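Local coordinates for protein purine nucleoside phosphorylase (Schistosoma mansoni, PDB 5KO5) that probably catalyses the reversible phosphorolysis of purine nucleosides such as inosine and guanosine, and here holds cytosine in its ligand pocket, at residues A[57-62]-A[85-90]; A[100-105]-A[224-229]. One frame throughout, in Å; residues are numbered along the deposited sequence.

Contact 1: A[57-62]-A[85-90]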
# COMPACT_ATOMS: atom_id res chain seq x y z
N ASN A 57 25.12 -12.19 -8.50
CA ASN A 57 23.85 -11.49 -8.59
C ASN A 57 22.88 -11.80 -7.47
O ASN A 57 21.76 -11.30 -7.51
CB ASN A 57 23.13 -11.67 -9.94
CG ASN A 57 23.99 -11.25 -11.10
OD1 ASN A 57 24.66 -10.23 -11.05
ND2 ASN A 57 24.00 -12.06 -12.15
N PHE A 58 23.25 -12.62 -6.48
CA PHE A 58 22.34 -12.83 -5.37
C PHE A 58 22.28 -11.57 -4.51
O PHE A 58 23.25 -10.81 -4.44
CB PHE A 58 22.77 -14.03 -4.52
CG PHE A 58 21.86 -15.22 -4.69
CD1 PHE A 58 21.65 -15.77 -5.94
CD2 PHE A 58 21.20 -15.77 -3.60
CE1 PHE A 58 20.81 -16.86 -6.11
CE2 PHE A 58 20.35 -16.86 -3.76
CZ PHE A 58 20.15 -17.41 -5.02
N PRO A 59 21.14 -11.31 -3.88
CA PRO A 59 20.99 -10.08 -3.08
C PRO A 59 21.92 -10.04 -1.88
O PRO A 59 22.19 -11.05 -1.23
CB PRO A 59 19.52 -10.12 -2.64
CG PRO A 59 19.06 -11.52 -2.90
CD PRO A 59 19.88 -12.07 -4.01
N LYS A 60 22.41 -8.84 -1.59
CA LYS A 60 23.22 -8.61 -0.40
C LYS A 60 22.33 -8.65 0.84
O LYS A 60 21.32 -7.95 0.90
CB LYS A 60 23.90 -7.24 -0.51
CG LYS A 60 24.79 -6.87 0.66
CD LYS A 60 25.58 -5.60 0.36
CE LYS A 60 26.51 -5.23 1.50
NZ LYS A 60 27.53 -6.29 1.75
N THR A 61 22.71 -9.46 1.83
CA THR A 61 21.91 -9.63 3.03
C THR A 61 22.68 -9.30 4.31
O THR A 61 22.23 -9.65 5.40
CB THR A 61 21.35 -11.06 3.13
OG1 THR A 61 22.43 -11.98 3.34
CG2 THR A 61 20.63 -11.44 1.85
N THR A 62 23.82 -8.61 4.20
CA THR A 62 24.65 -8.40 5.38
C THR A 62 24.07 -7.35 6.33
O THR A 62 24.38 -7.37 7.52
CB THR A 62 26.08 -8.04 4.96
OG1 THR A 62 26.05 -6.85 4.16
CG2 THR A 62 26.69 -9.17 4.15
N GLY A 85 17.72 -18.98 5.18
CA GLY A 85 17.79 -17.54 5.33
C GLY A 85 16.88 -16.86 4.33
O GLY A 85 17.31 -16.42 3.26
N ARG A 86 15.61 -16.79 4.69
CA ARG A 86 14.58 -16.25 3.82
C ARG A 86 14.72 -14.73 3.69
O ARG A 86 15.12 -14.04 4.63
CB ARG A 86 13.24 -16.57 4.48
CG ARG A 86 12.05 -16.26 3.68
CD ARG A 86 10.87 -16.75 4.45
NE ARG A 86 9.70 -16.88 3.60
CZ ARG A 86 8.64 -17.58 3.94
NH1 ARG A 86 8.61 -18.22 5.11
NH2 ARG A 86 7.61 -17.65 3.12
N LEU A 87 14.36 -14.22 2.52
CA LEU A 87 14.36 -12.78 2.29
C LEU A 87 12.95 -12.26 2.50
O LEU A 87 12.02 -12.66 1.79
CB LEU A 87 14.83 -12.47 0.87
CG LEU A 87 16.16 -13.11 0.47
CD1 LEU A 87 16.41 -12.83 -1.00
CD2 LEU A 87 17.27 -12.57 1.33
N HIS A 88 12.77 -11.35 3.46
CA HIS A 88 11.47 -10.78 3.79
C HIS A 88 11.39 -9.33 3.34
O HIS A 88 12.33 -8.56 3.52
CB HIS A 88 11.24 -10.82 5.29
CG HIS A 88 11.02 -12.19 5.85
ND1 HIS A 88 12.02 -12.92 6.46
CD2 HIS A 88 9.90 -12.94 5.93
CE1 HIS A 88 11.53 -14.07 6.87
NE2 HIS A 88 10.24 -14.12 6.56
N MET A 89 10.23 -8.94 2.80
CA MET A 89 10.12 -7.60 2.24
C MET A 89 10.13 -6.52 3.32
O MET A 89 10.55 -5.39 3.03
CB MET A 89 8.93 -7.52 1.27
CG MET A 89 9.12 -8.52 0.12
SD MET A 89 8.27 -8.13 -1.42
CE MET A 89 9.15 -6.66 -1.94
N TYR A 90 9.74 -6.84 4.55
CA TYR A 90 9.82 -5.84 5.61
C TYR A 90 11.26 -5.44 5.92
O TYR A 90 11.46 -4.44 6.61
CB TYR A 90 9.09 -6.27 6.89
CG TYR A 90 9.54 -7.60 7.45
CD1 TYR A 90 10.79 -7.75 8.04
CD2 TYR A 90 8.71 -8.71 7.39
CE1 TYR A 90 11.21 -8.98 8.53
CE2 TYR A 90 9.12 -9.93 7.88
CZ TYR A 90 10.37 -10.06 8.45
OH TYR A 90 10.77 -11.28 8.92
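Thr61 and Leu87 have the nearest CA atoms of 57-62 and 85-90, 8.2 Å apart, and no hydrogen bond crosses between the two loops. Side chains alone make the contact. Leu87 is at its centre. Its CB bond points toward 57-62, with CG anti to the carbonyl carbon (chi1 -52°), and each of its two methyls meets a different residue. CD1 reaches the ring of Pro59, where Leu87 CD1 lies 3.5 Å from Pro59 CG. CD2 reaches the methyl of Thr61, with Leu87 CD2 3.6 Å from Thr61 CG2. The threonine and leucine side chains cross at about a right angle, while Pro59 and Leu87 meet at a slant. The chi1 of Thr61 is 68°, which puts OG1 between the backbone N and the carbonyl carbon and leaves the methyl, not the hydroxyl, to touch Leu87. Pro59 and Leu87 are both buried, and Thr61 is partly exposed. Helix 95-108 packs against the same residues: Leu87 also touches Ile98, and Pro59 touches Glu97. Thr61 touches Tyr93 in the loop just before that helix.

Within 85-90, the His88 ring lies between Arg86 CG on one face and Tyr90 OH over the centre of the other. Tyr90 also meets Phe161 of a neighbouring subunit edge-to-face.

The contact joins the loop between strands 47-51 and 69-75 to the loop that leads from strand 78-84 into helix 95-108. The surface buried between the segments is small, 105 Å². The pairing is purely apolar: both Leu87 methyls take part, one on the Pro59 ring and one on the Thr61 methyl, held by van der Waals contact and not by directed bonds.

Contact 2: A[100-105]-A[224-229]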
# COMPACT_ATOMS: atom_id res chain seq x y z
N LEU A 100 14.84 -12.67 -7.81
CA LEU A 100 15.96 -13.36 -8.44
C LEU A 100 16.16 -14.78 -7.93
O LEU A 100 16.30 -15.69 -8.76
CB LEU A 100 17.24 -12.50 -8.40
CG LEU A 100 18.40 -13.19 -9.13
CD1 LEU A 100 19.17 -12.25 -10.04
CD2 LEU A 100 19.33 -13.86 -8.13
N PRO A 101 16.18 -15.05 -6.62
CA PRO A 101 16.39 -16.44 -6.19
C PRO A 101 15.34 -17.41 -6.70
O PRO A 101 15.69 -18.57 -7.00
CB PRO A 101 16.38 -16.33 -4.65
CG PRO A 101 16.89 -14.96 -4.39
CD PRO A 101 16.23 -14.12 -5.48
N ILE A 102 14.07 -16.99 -6.77
CA ILE A 102 13.04 -17.89 -7.28
C ILE A 102 13.24 -18.15 -8.77
O ILE A 102 13.06 -19.28 -9.25
CB ILE A 102 11.64 -17.30 -7.01
CG1 ILE A 102 11.44 -16.98 -5.53
CG2 ILE A 102 10.58 -18.28 -7.51
CD1 ILE A 102 11.69 -18.14 -4.63
N ARG A 103 13.59 -17.12 -9.52
CA ARG A 103 13.88 -17.30 -10.93
C ARG A 103 15.12 -18.16 -11.15
O ARG A 103 15.17 -18.93 -12.13
CB ARG A 103 13.97 -15.94 -11.61
CG ARG A 103 12.60 -15.31 -11.66
CD ARG A 103 12.57 -13.91 -12.25
NE ARG A 103 11.17 -13.50 -12.40
CZ ARG A 103 10.77 -12.26 -12.61
NH1 ARG A 103 11.66 -11.28 -12.72
NH2 ARG A 103 9.47 -12.01 -12.70
N VAL A 104 16.11 -18.07 -10.26
CA VAL A 104 17.23 -19.00 -10.31
C VAL A 104 16.75 -20.43 -10.09
O VAL A 104 17.16 -21.35 -10.80
CB VAL A 104 18.31 -18.57 -9.30
CG1 VAL A 104 19.37 -19.66 -9.16
CG2 VAL A 104 18.94 -17.25 -9.76
N MET A 105 15.88 -20.64 -9.10
CA MET A 105 15.28 -21.96 -8.93
C MET A 105 14.66 -22.46 -10.22
O MET A 105 14.85 -23.62 -10.60
CB MET A 105 14.22 -21.95 -7.84
CG MET A 105 14.76 -21.84 -6.43
SD MET A 105 13.39 -22.02 -5.28
CE MET A 105 14.25 -21.85 -3.71
N VAL A 224 3.49 -14.57 0.12
CA VAL A 224 2.80 -14.06 -1.06
C VAL A 224 3.78 -13.56 -2.14
O VAL A 224 3.57 -13.86 -3.32
CB VAL A 224 1.72 -13.03 -0.67
CG1 VAL A 224 1.20 -12.27 -1.89
CG2 VAL A 224 0.57 -13.75 0.05
N PRO A 225 4.86 -12.85 -1.81
CA PRO A 225 5.79 -12.43 -2.89
C PRO A 225 6.40 -13.62 -3.60
O PRO A 225 6.42 -13.66 -4.84
CB PRO A 225 6.84 -11.58 -2.15
CG PRO A 225 6.09 -11.06 -0.92
CD PRO A 225 5.21 -12.22 -0.51
N GLU A 226 6.83 -14.63 -2.85
CA GLU A 226 7.43 -15.81 -3.46
C GLU A 226 6.42 -16.58 -4.27
O GLU A 226 6.74 -17.08 -5.36
CB GLU A 226 8.02 -16.72 -2.38
CG GLU A 226 9.21 -16.15 -1.66
CD GLU A 226 8.84 -15.53 -0.33
OE1 GLU A 226 7.80 -14.85 -0.27
OE2 GLU A 226 9.61 -15.71 0.64
N VAL A 227 5.19 -16.71 -3.76
CA VAL A 227 4.12 -17.38 -4.49
C VAL A 227 3.90 -16.72 -5.84
O VAL A 227 3.73 -17.40 -6.86
CB VAL A 227 2.81 -17.38 -3.66
CG1 VAL A 227 1.65 -17.87 -4.51
CG2 VAL A 227 2.96 -18.24 -2.41
N ILE A 228 3.90 -15.38 -5.88
CA ILE A 228 3.61 -14.68 -7.12
C ILE A 228 4.75 -14.87 -8.11
O ILE A 228 4.51 -15.11 -9.30
CB ILE A 228 3.32 -13.20 -6.82
CG1 ILE A 228 1.94 -13.11 -6.16
CG2 ILE A 228 3.40 -12.34 -8.09
CD1 ILE A 228 1.58 -11.71 -5.63
N ILE A 229 6.00 -14.78 -7.65
CA ILE A 229 7.12 -14.99 -8.58
C ILE A 229 7.10 -16.41 -9.12
O ILE A 229 7.31 -16.63 -10.32
CB ILE A 229 8.46 -14.62 -7.91
CG1 ILE A 229 8.49 -13.14 -7.51
CG2 ILE A 229 9.62 -14.94 -8.87
CD1 ILE A 229 8.19 -12.15 -8.66
O HOH W 1 8.89 -15.15 -12.31
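Ile102 and Ile229 share one side-chain shape, with chi1 at -55° and -62°, which sets each CG2 anti to its own backbone N. In Ile229 this turns CG2 onto the other helix, 3.6 Å from Ile102 CB. Ile102 CG2 is almost as near, 3.7 Å from Ile229 CG2. The two helix segments run at 40° to each other, their axes 9.7 Å apart. Ile102 CD1 also comes within 4.4 Å of Glu226 CG, so only the aliphatic part of the glutamate takes part here; its OE2 pairs with Arg86.

Arg103 crosses Ile229 at about a right angle, with its CG 4.1 Å from Ile229 CG2. The chain is extended from CG to NE and carries the guanidinium past that methyl. A water lies at the guanidinium edge, in its plane. It accepts from Arg103 NE at 2.8 Å and donates to Ile229 O at 2.9 Å. Arg103 NH1 is hydrogen-bonded to Ala7 O.

Helix 95-108 is thus joined to helix 224-232 by an isoleucine pair and one water bridge. In the bonds described here the buried guanidinium is met by neutral oxygens, a carbonyl and a water, and not by a carboxylate.

Overall arrangement
Contact 1 closes before contact 2 opens along the chain, and their centres lie 12 Å apart. Helix 95-108 links them: the loop 85-90 leads into it, and 100-105 lies on it. Direct contacts also join the two. Arg86 NE forms a salt bridge with Glu226 OE2 at 3.2 Å, Met89 packs on Pro225, and Phe58 on Leu100. Segment 57-62 therefore rests on helix 95-108, while 85-90 reaches the start of helix 224-232, which follows strand 218-220. That strand belongs to the mixed sheet of the phosphorylase superfamily fold. Val219 and Gly220, on it, line the cytosine pocket, while the Glu226 side chain lies about 13 Å from the ligand.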